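Local coordinates for protein acyl-CoA thioester hydrolase HI0827 (Haemophilus influenzae Rd KW20, PDB 3BJK) that probably hydrolyses the thioester bond of a broad range of acyl-coenzyme A molecules, working as a hexameric hotdog-fold enzyme built as a trimer of dimers, at residues Q83-K86 with I92-K95. The protein carries 1 engineered substitution. Residues are numbered along the deposited sequence; the frame is centred on the assembly and turned at random.
Sequences QCLK and IKIK. With EDO (1,2-ethanediol), chain T.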
loop_
_atom_site.group_PDB
_atom_site.type_symbol
_atom_site.label_atom_id
_atom_site.label_comp_id
_atom_site.label_asym_id
_atom_site.label_seq_id
_atom_site.Cartn_x
_atom_site.Cartn_y
_atom_site.Cartn_z
ATOM N N GLN C 83 27.389 7.909 -3.213
ATOM C CA GLN C 83 28.625 8.632 -3.243
ATOM C C GLN C 83 28.307 10.117 -3.520
ATOM O O GLN C 83 27.827 10.467 -4.597
ATOM C CB GLN C 83 29.529 8.046 -4.327
ATOM C CG GLN C 83 30.833 8.725 -4.440
ATOM C CD GLN C 83 31.676 8.138 -5.542
ATOM O OE1 GLN C 83 31.284 7.155 -6.197
ATOM N NE2 GLN C 83 32.836 8.752 -5.781
ATOM N N CYS C 84 28.619 10.983 -2.545
ATOM C CA CYS C 84 28.428 12.403 -2.746
ATOM C C CYS C 84 29.539 12.903 -3.689
ATOM O O CYS C 84 30.716 12.691 -3.425
ATOM C CB CYS C 84 28.401 13.144 -1.414
ATOM S SG CYS C 84 28.380 14.918 -1.605
ATOM N N LEU C 85 29.118 13.557 -4.775
ATOM C CA LEU C 85 29.957 14.054 -5.852
ATOM C C LEU C 85 30.349 15.529 -5.692
ATOM O O LEU C 85 31.413 15.960 -6.152
ATOM C CB LEU C 85 29.218 13.874 -7.190
ATOM C CG LEU C 85 28.894 12.438 -7.677
ATOM C CD1 LEU C 85 28.314 12.411 -9.107
ATOM C CD2 LEU C 85 30.157 11.590 -7.612
ATOM N N LYS C 86 29.488 16.293 -5.030
ATOM C CA LYS C 86 29.571 17.738 -4.991
ATOM C C LYS C 86 28.612 18.319 -3.966
ATOM O O LYS C 86 27.480 17.868 -3.824
ATOM C CB LYS C 86 29.264 18.319 -6.380
ATOM C CG LYS C 86 29.654 19.731 -6.544
ATOM C CD LYS C 86 29.189 20.286 -7.860
ATOM C CE LYS C 86 29.266 21.783 -7.823
ATOM N NZ LYS C 86 30.675 22.245 -7.808
ATOM N N ILE C 92 23.380 19.316 -2.892
ATOM C CA ILE C 92 24.159 18.133 -2.668
ATOM C C ILE C 92 23.889 17.184 -3.832
ATOM O O ILE C 92 22.745 16.820 -4.078
ATOM C CB ILE C 92 23.709 17.440 -1.367
ATOM C CG1 ILE C 92 23.855 18.406 -0.208
ATOM C CG2 ILE C 92 24.532 16.213 -1.087
ATOM C CD1 ILE C 92 22.979 18.140 0.886
ATOM N N LYS C 93 24.941 16.759 -4.512
ATOM C CA LYS C 93 24.800 15.890 -5.700
ATOM C C LYS C 93 25.297 14.499 -5.262
ATOM O O LYS C 93 26.387 14.389 -4.696
ATOM C CB LYS C 93 25.632 16.515 -6.825
ATOM C CG LYS C 93 25.661 15.814 -8.187
ATOM C CD LYS C 93 26.484 16.632 -9.184
ATOM C CE LYS C 93 26.437 15.999 -10.562
ATOM N NZ LYS C 93 27.390 16.586 -11.532
ATOM N N ILE C 94 24.494 13.455 -5.482
ATOM C CA ILE C 94 24.796 12.146 -4.959
ATOM C C ILE C 94 24.597 11.150 -6.104
ATOM O O ILE C 94 23.550 11.155 -6.735
ATOM C CB ILE C 94 23.927 11.748 -3.730
ATOM C CG1 ILE C 94 24.291 12.609 -2.531
ATOM C CG2 ILE C 94 24.128 10.242 -3.413
ATOM C CD1 ILE C 94 23.405 12.580 -1.442
ATOM N N LYS C 95 25.611 10.340 -6.387
ATOM C CA LYS C 95 25.415 9.155 -7.258
ATOM C C LYS C 95 24.937 7.948 -6.425
ATOM O O LYS C 95 25.567 7.579 -5.408
ATOM C CB LYS C 95 26.683 8.828 -8.009
ATOM C CG LYS C 95 26.492 7.749 -9.141
ATOM C CD LYS C 95 27.823 7.364 -9.682
ATOM C CE LYS C 95 27.708 6.437 -10.908
ATOM N NZ LYS C 95 26.410 5.813 -10.988
HETATM C C1 EDO T . 30.000 9.303 0.899
HETATM O O1 EDO T . 30.169 10.025 -0.330
HETATM C C2 EDO T . 29.497 10.242 2.007
HETATM O O2 EDO T . 30.526 10.888 2.798
#
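Cys84 lies across from Ile94 as a non-hydrogen-bonded pair in the antiparallel hairpin of strands 77-87 and 91-101, part of the hotdog sheet that wraps helix 35-54. A beta bulge sets Leu85 and Lys86 against the single Lys93, whose O accepts from Leu85 N at 2.9 Å. Lys93 N in turn donates to Lys86 O, also at 2.9 Å and nearly straight (168°), so Lys93 bonds to both residues of the bulge.

The tight side is the apolar face turned to the helices. Small Cys84 fits between helices 35-54 and 139-148, while its SG, trans to the backbone N (chi1 173°), reaches diagonally across to Ile92 CG2 at 4.1 Å. Branched Ile92 and Ile94 suit extended backbone and pack on Ala50 and Leu49 of the central helix.

The opposite face is looser, and long polar chains suit it: Gln83, Lys86, Lys93 and Lys95 start from this face and touch the other strand mainly near their roots, and the ends of Lys86 and Lys95 lead away from it. Because the bulge turns Leu85 toward that strand, its CD1 crosses the root of Lys95, 4.1 Å from CB, giving this face a small apolar patch. On the edge turned away from strand 91-101, Cys84 N donates to O1 of an ethanediol, probably from the crystallisation liquor, at 2.9 Å.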